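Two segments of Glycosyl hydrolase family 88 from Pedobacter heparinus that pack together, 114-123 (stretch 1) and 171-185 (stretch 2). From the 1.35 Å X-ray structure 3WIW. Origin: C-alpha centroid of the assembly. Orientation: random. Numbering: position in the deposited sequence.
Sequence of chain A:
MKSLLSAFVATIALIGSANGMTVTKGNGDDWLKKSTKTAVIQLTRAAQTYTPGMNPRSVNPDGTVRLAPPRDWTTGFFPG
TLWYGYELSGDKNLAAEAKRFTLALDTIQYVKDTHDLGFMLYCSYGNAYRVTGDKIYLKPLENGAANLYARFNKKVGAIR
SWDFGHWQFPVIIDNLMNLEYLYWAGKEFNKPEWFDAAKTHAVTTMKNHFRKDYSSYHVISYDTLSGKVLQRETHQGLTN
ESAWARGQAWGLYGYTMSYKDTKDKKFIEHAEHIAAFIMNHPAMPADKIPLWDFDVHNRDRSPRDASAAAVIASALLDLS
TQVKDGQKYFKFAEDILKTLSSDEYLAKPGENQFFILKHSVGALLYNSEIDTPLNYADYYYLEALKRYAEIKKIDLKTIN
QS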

ATOM      1  N   THR A 114       3.370  -5.143 -16.071  1.00 11.10           N
ATOM      2  CA  THR A 114       3.577  -5.056 -14.626  1.00 11.32           C
ATOM      3  C   THR A 114       2.393  -5.494 -13.756  1.00 10.34           C
ATOM      4  O   THR A 114       1.215  -5.286 -14.106  1.00 10.57           O
ATOM      5  CB  THR A 114       3.967  -3.614 -14.220  1.00 11.70           C
ATOM      6  OG1 THR A 114       4.245  -3.567 -12.808  1.00 11.50           O
ATOM      7  CG2 THR A 114       2.862  -2.596 -14.562  1.00 13.19           C
ATOM      8  N   HIS A 115       2.706  -6.081 -12.608  1.00  8.82           N
ATOM      9  CA  HIS A 115       1.670  -6.385 -11.626  1.00  9.36           C
ATOM     10  C   HIS A 115       1.088  -5.147 -10.959  1.00  8.61           C
ATOM     11  O   HIS A 115       0.033  -5.243 -10.327  1.00  9.92           O
ATOM     12  CB  HIS A 115       2.218  -7.298 -10.526  1.00  9.61           C
ATOM     13  CG  HIS A 115       3.210  -6.643  -9.616  1.00  9.61           C
ATOM     14  ND1 HIS A 115       3.107  -6.718  -8.247  1.00  9.98           N
ATOM     15  CD2 HIS A 115       4.334  -5.931  -9.878  1.00  9.83           C
ATOM     16  CE1 HIS A 115       4.118  -6.062  -7.697  1.00  9.99           C
ATOM     17  NE2 HIS A 115       4.893  -5.594  -8.664  1.00 10.55           N
ATOM     18  N   ASP A 116       1.728  -3.984 -11.134  1.00  9.27           N
ATOM     19  CA  ASP A 116       1.394  -2.791 -10.337  1.00  9.57           C
ATOM     20  C   ASP A 116       0.120  -2.067 -10.789  1.00  9.62           C
ATOM     21  O   ASP A 116      -0.183  -0.973 -10.304  1.00  9.69           O
ATOM     22  CB  ASP A 116       2.582  -1.818 -10.265  1.00  9.45           C
ATOM     23  CG  ASP A 116       3.668  -2.299  -9.338  1.00 10.06           C
ATOM     24  OD1 ASP A 116       3.331  -2.923  -8.310  1.00 11.18           O
ATOM     25  OD2 ASP A 116       4.862  -2.046  -9.640  1.00 11.01           O
ATOM     26  N   LEU A 117      -0.663  -2.689 -11.665  1.00  9.86           N
ATOM     27  CA  LEU A 117      -1.951  -2.136 -12.075  1.00 10.40           C
ATOM     28  C   LEU A 117      -2.908  -1.944 -10.897  1.00  9.30           C
ATOM     29  O   LEU A 117      -3.784  -1.083 -10.943  1.00 10.36           O
ATOM     30  CB  LEU A 117      -2.614  -3.037 -13.105  1.00 10.86           C
ATOM     31  CG  LEU A 117      -1.800  -3.173 -14.394  1.00 11.56           C
ATOM     32  CD1 LEU A 117      -2.482  -4.190 -15.313  1.00 12.51           C
ATOM     33  CD2 LEU A 117      -1.620  -1.816 -15.098  1.00 12.44           C
ATOM     34  N   GLY A 118      -2.769  -2.736  -9.835  1.00  9.05           N
ATOM     35  CA  GLY A 118      -3.575  -2.511  -8.651  1.00  9.46           C
ATOM     36  C   GLY A 118      -3.236  -1.169  -7.988  1.00  9.55           C
ATOM     37  O   GLY A 118      -4.125  -0.329  -7.729  1.00 10.55           O
ATOM     38  N   PHE A 119      -1.959  -0.946  -7.668  1.00  8.93           N
ATOM     39  CA  PHE A 119      -1.559   0.337  -7.111  1.00  8.97           C
ATOM     40  C   PHE A 119      -1.920   1.494  -8.055  1.00  9.48           C
ATOM     41  O   PHE A 119      -2.308   2.570  -7.602  1.00 10.33           O
ATOM     42  CB  PHE A 119      -0.049   0.353  -6.896  1.00  9.34           C
ATOM     43  CG  PHE A 119       0.454  -0.539  -5.788  1.00  8.77           C
ATOM     44  CD1 PHE A 119      -0.053  -0.462  -4.492  1.00  9.29           C
ATOM     45  CD2 PHE A 119       1.512  -1.411  -6.037  1.00  9.12           C
ATOM     46  CE1 PHE A 119       0.524  -1.246  -3.448  1.00  9.37           C
ATOM     47  CE2 PHE A 119       2.071  -2.197  -5.026  1.00  9.72           C
ATOM     48  CZ  PHE A 119       1.576  -2.101  -3.738  1.00  8.98           C
ATOM     49  N   MET A 120      -1.746   1.285  -9.359  1.00  9.51           N
ATOM     50  CA  MET A 120      -1.876   2.380 -10.323  1.00  9.46           C
ATOM     51  C   MET A 120      -3.318   2.713 -10.684  1.00  9.34           C
ATOM     52  O   MET A 120      -3.700   3.878 -10.632  1.00 10.41           O
ATOM     53  CB  MET A 120      -1.094   2.041 -11.594  1.00  9.73           C
ATOM     54  CG  MET A 120       0.413   1.896 -11.315  1.00 10.90           C
ATOM     55  SD  MET A 120       1.322   1.036 -12.620  1.00 12.43           S
ATOM     56  CE  MET A 120       1.470   2.347 -13.779  1.00 10.99           C
ATOM     57  N   LEU A 121      -4.096   1.698 -11.073  1.00  9.88           N
ATOM     58  CA  LEU A 121      -5.507   1.886 -11.445  1.00 10.41           C
ATOM     59  C   LEU A 121      -6.468   1.649 -10.300  1.00  9.94           C
ATOM     60  O   LEU A 121      -7.441   2.370 -10.156  1.00 10.95           O
ATOM     61  CB  LEU A 121      -5.898   0.948 -12.580  1.00 11.44           C
ATOM     62  CG  LEU A 121      -5.390   1.340 -13.955  1.00 12.94           C
ATOM     63  CD1 LEU A 121      -5.613   0.199 -14.944  1.00 13.76           C
ATOM     64  CD2 LEU A 121      -6.143   2.562 -14.449  1.00 14.37           C
ATOM     65  N   TYR A 122      -6.253   0.610  -9.498  1.00  9.41           N
ATOM     66  CA  TYR A 122      -7.250   0.356  -8.467  1.00  9.59           C
ATOM     67  C   TYR A 122      -7.231   1.430  -7.356  1.00  9.24           C
ATOM     68  O   TYR A 122      -8.290   1.810  -6.840  1.00 10.97           O
ATOM     69  CB  TYR A 122      -7.149  -1.068  -7.917  1.00  9.64           C
ATOM     70  CG  TYR A 122      -8.386  -1.479  -7.145  1.00 10.27           C
ATOM     71  CD1 TYR A 122      -9.613  -1.621  -7.794  1.00 10.85           C
ATOM     72  CD2 TYR A 122      -8.326  -1.720  -5.771  1.00 10.44           C
ATOM     73  CE1 TYR A 122     -10.753  -1.993  -7.081  1.00 11.71           C
ATOM     74  CE2 TYR A 122      -9.453  -2.074  -5.036  1.00 10.34           C
ATOM     75  CZ  TYR A 122     -10.670  -2.233  -5.716  1.00 11.80           C
ATOM     76  OH  TYR A 122     -11.819  -2.600  -5.029  1.00 14.06           O
ATOM     77  N   CYS A 123      -6.060   1.963  -6.984  1.00  9.70           N
ATOM     78  CA  CYS A 123      -6.031   3.078  -6.039  1.00 10.40           C
ATOM     79  C   CYS A 123      -6.649   4.358  -6.572  1.00 10.36           C
ATOM     80  O   CYS A 123      -7.090   5.189  -5.791  1.00 10.76           O
ATOM     81  CB  CYS A 123      -4.602   3.377  -5.563  1.00 10.44           C
ATOM     82  SG  CYS A 123      -3.805   2.018  -4.676  1.00 11.20           S
ATOM     83  N   VAL A 171       8.448 -13.003  -8.456  1.00 10.47           N
ATOM     84  CA  VAL A 171       7.232 -12.583  -7.747  1.00  9.40           C
ATOM     85  C   VAL A 171       7.666 -11.872  -6.472  1.00  9.11           C
ATOM     86  O   VAL A 171       8.430 -12.424  -5.667  1.00 10.57           O
ATOM     87  CB  VAL A 171       6.351 -13.806  -7.388  1.00 10.25           C
ATOM     88  CG1 VAL A 171       5.085 -13.355  -6.633  1.00 10.72           C
ATOM     89  CG2 VAL A 171       5.964 -14.558  -8.652  1.00 11.22           C
ATOM     90  N   ILE A 172       7.231 -10.635  -6.298  1.00  9.86           N
ATOM     91  CA  ILE A 172       7.610  -9.878  -5.110  1.00  9.00           C
ATOM     92  C   ILE A 172       6.476  -9.849  -4.090  1.00  8.36           C
ATOM     93  O   ILE A 172       5.309  -9.998  -4.454  1.00  9.76           O
ATOM     94  CB  ILE A 172       8.101  -8.446  -5.464  1.00  9.81           C
ATOM     95  CG1 ILE A 172       6.983  -7.511  -5.979  1.00  9.32           C
ATOM     96  CG2 ILE A 172       9.232  -8.540  -6.478  1.00 11.67           C
ATOM     97  CD1 ILE A 172       7.517  -6.124  -6.409  1.00  9.82           C
ATOM     98  N   ILE A 173       6.817  -9.664  -2.820  1.00  8.40           N
ATOM     99  CA  ILE A 173       5.823  -9.648  -1.761  1.00  8.50           C
ATOM    100  C   ILE A 173       4.777  -8.534  -2.016  1.00  8.64           C
ATOM    101  O   ILE A 173       3.580  -8.699  -1.686  1.00  9.64           O
ATOM    102  CB  ILE A 173       6.512  -9.524  -0.369  1.00  9.21           C
ATOM    103  CG1 ILE A 173       5.533  -9.851   0.753  1.00 10.11           C
ATOM    104  CG2 ILE A 173       7.108  -8.115  -0.146  1.00  9.56           C
ATOM    105  CD1 ILE A 173       5.172 -11.345   0.868  1.00 11.29           C
ATOM    106  N   ASP A 174       5.223  -7.410  -2.595  1.00  8.86           N
ATOM    107  CA  ASP A 174       4.338  -6.267  -2.875  1.00  8.69           C
ATOM    108  C   ASP A 174       3.150  -6.683  -3.768  1.00  8.62           C
ATOM    109  O   ASP A 174       2.098  -6.036  -3.752  1.00  9.17           O
ATOM    110  CB  ASP A 174       5.073  -5.118  -3.581  1.00  8.78           C
ATOM    111  CG  ASP A 174       6.534  -4.920  -3.144  1.00  9.60           C
ATOM    112  OD1 ASP A 174       7.302  -5.895  -2.971  1.00  9.67           O
ATOM    113  OD2 ASP A 174       6.935  -3.741  -3.082  1.00 10.34           O
ATOM    114  N   ASN A 175       3.331  -7.739  -4.563  1.00  8.49           N
ATOM    115  CA  ASN A 175       2.310  -8.218  -5.504  1.00  8.67           C
ATOM    116  C   ASN A 175       1.032  -8.628  -4.743  1.00  8.37           C
ATOM    117  O   ASN A 175      -0.055  -8.601  -5.333  1.00  9.52           O
ATOM    118  CB  ASN A 175       2.902  -9.369  -6.338  1.00  9.38           C
ATOM    119  CG  ASN A 175       2.231  -9.607  -7.708  1.00  9.27           C
ATOM    120  OD1 ASN A 175       2.945  -9.937  -8.677  1.00  9.93           O
ATOM    121  ND2 ASN A 175       0.900  -9.482  -7.799  1.00  9.75           N
ATOM    122  N   LEU A 176       1.136  -8.988  -3.457  1.00  8.36           N
ATOM    123  CA  LEU A 176      -0.088  -9.254  -2.676  1.00  8.46           C
ATOM    124  C   LEU A 176      -1.065  -8.079  -2.740  1.00  8.16           C
ATOM    125  O   LEU A 176      -2.287  -8.270  -2.742  1.00  9.94           O
ATOM    126  CB  LEU A 176       0.218  -9.597  -1.214  1.00  9.73           C
ATOM    127  CG  LEU A 176       0.906 -10.948  -1.001  1.00  9.95           C
ATOM    128  CD1 LEU A 176       1.523 -10.949   0.395  1.00 10.78           C
ATOM    129  CD2 LEU A 176      -0.076 -12.111  -1.174  1.00 11.70           C
ATOM    130  N   MET A 177      -0.540  -6.854  -2.731  1.00  8.27           N
ATOM    131  CA  MET A 177      -1.408  -5.675  -2.675  1.00  7.97           C
ATOM    132  C   MET A 177      -2.223  -5.554  -3.944  1.00  8.59           C
ATOM    133  O   MET A 177      -3.366  -5.094  -3.906  1.00  9.82           O
ATOM    134  CB  MET A 177      -0.564  -4.420  -2.463  1.00  8.21           C
ATOM    135  CG  MET A 177       0.240  -4.449  -1.164  1.00  8.45           C
ATOM    136  SD  MET A 177      -0.787  -4.416   0.317  1.00  9.36           S
ATOM    137  CE  MET A 177      -1.468  -2.755   0.159  1.00  9.12           C
ATOM    138  N   ASN A 178      -1.620  -5.947  -5.068  1.00  8.65           N
ATOM    139  CA  ASN A 178      -2.263  -5.878  -6.373  1.00  8.19           C
ATOM    140  C   ASN A 178      -3.379  -6.905  -6.558  1.00  9.17           C
ATOM    141  O   ASN A 178      -4.137  -6.820  -7.502  1.00  9.99           O
ATOM    142  CB  ASN A 178      -1.184  -5.966  -7.444  1.00  8.72           C
ATOM    143  CG  ASN A 178      -0.366  -4.707  -7.513  1.00  9.30           C
ATOM    144  OD1 ASN A 178      -0.915  -3.623  -7.697  1.00  9.64           O
ATOM    145  ND2 ASN A 178       0.953  -4.825  -7.344  1.00 10.44           N
ATOM    146  N   LEU A 179      -3.484  -7.879  -5.657  1.00  9.75           N
ATOM    147  CA  LEU A 179      -4.581  -8.849  -5.701  1.00  9.79           C
ATOM    148  C   LEU A 179      -5.946  -8.228  -5.427  1.00  9.81           C
ATOM    149  O   LEU A 179      -6.952  -8.728  -5.930  1.00 10.30           O
ATOM    150  CB  LEU A 179      -4.334 -10.000  -4.731  1.00 10.11           C
ATOM    151  CG  LEU A 179      -3.015 -10.744  -4.916  1.00 10.24           C
ATOM    152  CD1 LEU A 179      -2.973 -11.904  -3.937  1.00 10.80           C
ATOM    153  CD2 LEU A 179      -2.794 -11.181  -6.364  1.00 11.62           C
ATOM    154  N   GLU A 180      -5.979  -7.131  -4.661  1.00  9.06           N
ATOM    155  CA  GLU A 180      -7.259  -6.539  -4.264  1.00  9.75           C
ATOM    156  C   GLU A 180      -8.073  -6.179  -5.523  1.00  9.89           C
ATOM    157  O   GLU A 180      -9.285  -6.430  -5.611  1.00 10.55           O
ATOM    158  CB  GLU A 180      -7.042  -5.311  -3.375  1.00  9.47           C
ATOM    159  CG  GLU A 180      -8.373  -4.859  -2.775  1.00 11.04           C
ATOM    160  CD  GLU A 180      -8.263  -3.668  -1.865  1.00 12.10           C
ATOM    161  OE1 GLU A 180      -9.310  -3.079  -1.526  1.00 13.85           O
ATOM    162  OE2 GLU A 180      -7.147  -3.356  -1.430  1.00 12.40           O
ATOM    163  N   TYR A 181      -7.381  -5.586  -6.490  1.00 10.08           N
ATOM    164  CA  TYR A 181      -7.956  -5.238  -7.780  1.00  9.96           C
ATOM    165  C   TYR A 181      -8.636  -6.444  -8.430  1.00 10.01           C
ATOM    166  O   TYR A 181      -9.793  -6.344  -8.887  1.00 10.77           O
ATOM    167  CB  TYR A 181      -6.841  -4.720  -8.667  1.00 10.11           C
ATOM    168  CG  TYR A 181      -7.254  -4.101 -10.005  1.00  9.81           C
ATOM    169  CD1 TYR A 181      -8.586  -3.825 -10.355  1.00 10.84           C
ATOM    170  CD2 TYR A 181      -6.247  -3.764 -10.923  1.00 10.21           C
ATOM    171  CE1 TYR A 181      -8.876  -3.227 -11.600  1.00 11.07           C
ATOM    172  CE2 TYR A 181      -6.512  -3.172 -12.125  1.00 11.63           C
ATOM    173  CZ  TYR A 181      -7.820  -2.906 -12.473  1.00 11.12           C
ATOM    174  OH  TYR A 181      -8.042  -2.300 -13.683  1.00 12.08           O
ATOM    175  N   LEU A 182      -7.971  -7.599  -8.451  1.00 10.53           N
ATOM    176  CA  LEU A 182      -8.547  -8.782  -9.087  1.00 12.16           C
ATOM    177  C   LEU A 182      -9.684  -9.392  -8.284  1.00 11.07           C
ATOM    178  O   LEU A 182     -10.615  -9.927  -8.891  1.00 12.12           O
ATOM    179  CB  LEU A 182      -7.487  -9.842  -9.341  1.00 14.01           C
ATOM    180  CG  LEU A 182      -6.552  -9.653 -10.521  1.00 17.06           C
ATOM    181  CD1 LEU A 182      -5.689 -10.896 -10.687  1.00 18.55           C
ATOM    182  CD2 LEU A 182      -7.350  -9.378 -11.781  1.00 17.69           C
ATOM    183  N   TYR A 183      -9.602  -9.411  -6.954  1.00 11.71           N
ATOM    184  CA  TYR A 183     -10.755  -9.902  -6.191  1.00 11.93           C
ATOM    185  C   TYR A 183     -11.999  -9.083  -6.524  1.00 12.50           C
ATOM    186  O   TYR A 183     -13.082  -9.627  -6.784  1.00 14.32           O
ATOM    187  CB  TYR A 183     -10.517  -9.825  -4.692  1.00 12.30           C
ATOM    188  CG  TYR A 183      -9.455 -10.741  -4.112  1.00 11.21           C
ATOM    189  CD1 TYR A 183      -9.458 -12.117  -4.342  1.00 11.92           C
ATOM    190  CD2 TYR A 183      -8.478 -10.225  -3.253  1.00 11.47           C
ATOM    191  CE1 TYR A 183      -8.492 -12.927  -3.763  1.00 12.62           C
ATOM    192  CE2 TYR A 183      -7.513 -11.036  -2.683  1.00 12.26           C
ATOM    193  CZ  TYR A 183      -7.530 -12.382  -2.933  1.00 12.59           C
ATOM    194  OH  TYR A 183      -6.581 -13.193  -2.350  1.00 13.14           O
ATOM    195  N   TRP A 184     -11.840  -7.766  -6.548  1.00 11.63           N
ATOM    196  CA  TRP A 184     -12.938  -6.859  -6.846  1.00 12.10           C
ATOM    197  C   TRP A 184     -13.436  -7.079  -8.271  1.00 11.60           C
ATOM    198  O   TRP A 184     -14.631  -7.219  -8.506  1.00 13.78           O
ATOM    199  CB  TRP A 184     -12.502  -5.390  -6.656  1.00 12.88           C
ATOM    200  CG  TRP A 184     -13.524  -4.446  -7.202  1.00 13.73           C
ATOM    201  CD1 TRP A 184     -14.660  -4.014  -6.578  1.00 15.41           C
ATOM    202  CD2 TRP A 184     -13.546  -3.883  -8.529  1.00 13.53           C
ATOM    203  NE1 TRP A 184     -15.372  -3.199  -7.436  1.00 16.37           N
ATOM    204  CE2 TRP A 184     -14.711  -3.102  -8.634  1.00 15.15           C
ATOM    205  CE3 TRP A 184     -12.668  -3.937  -9.621  1.00 14.02           C
ATOM    206  CZ2 TRP A 184     -15.036  -2.382  -9.798  1.00 15.17           C
ATOM    207  CZ3 TRP A 184     -12.990  -3.228 -10.788  1.00 14.93           C
ATOM    208  CH2 TRP A 184     -14.168  -2.467 -10.865  1.00 15.33           C
ATOM    209  N   ALA A 185     -12.517  -7.123  -9.230  1.00 11.59           N
ATOM    210  CA  ALA A 185     -12.894  -7.210 -10.644  1.00 12.52           C
ATOM    211  C   ALA A 185     -13.535  -8.556 -10.988  1.00 12.87           C
ATOM    212  O   ALA A 185     -14.472  -8.621 -11.786  1.00 13.74           O
ATOM    213  CB  ALA A 185     -11.671  -6.970 -11.513  1.00 11.32           C
TER
HETATM  214  O   HOH W   1     -11.695  -3.596  -2.654  1.00 17.80           O

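How does Tyr122, which loses more surface to the other stretch than any other residue here, lie against the second helix? Its CA-to-CB bond points toward that helix, and with chi1 at t the ring turns one face to Tyr181 CA, which sits 4.0 Å from the centroid of the Tyr122 ring as a CH-pi contact. The compliment is returned: Tyr122 CB lies over a face of the Tyr181 ring, 4.1 Å from its centroid. The two ring planes are only 22° apart, but the rings are slid so far that they barely overlap; each covers the stem of the other residue instead. Farther out, Tyr122 OH comes within 3.3 Å of Trp184 CB, and Tyr122 CE1 packs 3.7 Å from Trp184 CD2. A long, flat side chain with a polar tip suits this partly exposed place, because one water can join Tyr122 OH, at 2.6 Å, to Glu180 OE1, at 2.7 Å, donating to the carboxylate.

What receives the ring of Tyr181? It acts as a knob, set among Leu117, Gly118, Leu121 and Tyr122 on successive turns of the first helix. Gly118 lines the hole with its backbone, Gly118 CA lying 3.7 Å from Tyr181 CD2. The leucines supply apolar walls, with Leu117 CB 4.0 Å and Leu121 CB 4.2 Å from Tyr181 CE2. The buried hydroxyl is satisfied elsewhere in the structure.

Why can the backbones come so close at Gly118? Here the two CA atoms of Gly118 and Asn178 are 4.3 Å apart, while the helix axes, crossing at 45°, approach to 7.7 Å. A CB on Gly118 would point toward the second stretch and lie 2.5 Å from Asn178 OD1, a clash, so glycine leaves room for the amide. Asn178, its CA-to-CB bond directed toward the first stretch, then uses both ends of that amide: Phe119 N donates to Asn178 OD1 at 2.9 Å, and Asn178 ND2 donates to Asp116 OD1 at 3.2 Å. Asparagine suits this buried spot, since one uncharged group offers both an acceptor for the start of the helix and a donor for a carboxylate. Beside it, the apolar ring of Phe119 reaches Met177, with Phe119 CZ 3.4 Å from Met177 CB.

How does His115 extend the contact beyond the helix? Its CA-to-CB bond points toward the second stretch, and chi1 at p helps set the imidazole among Ile172, Asp174, Asn175 and Asn178, where it is buried. His115 NE2 lies 3.5 Å from Ile172 CD1, an apolar neighbor, while the ring edge meets the turn backbone, with His115 CE1 4.1 Å from Asp174 C. The imidazole thus touches the strand residue Ile172 and the turn that follows it, and reaches Asn178; a compact flat ring fits this buried space.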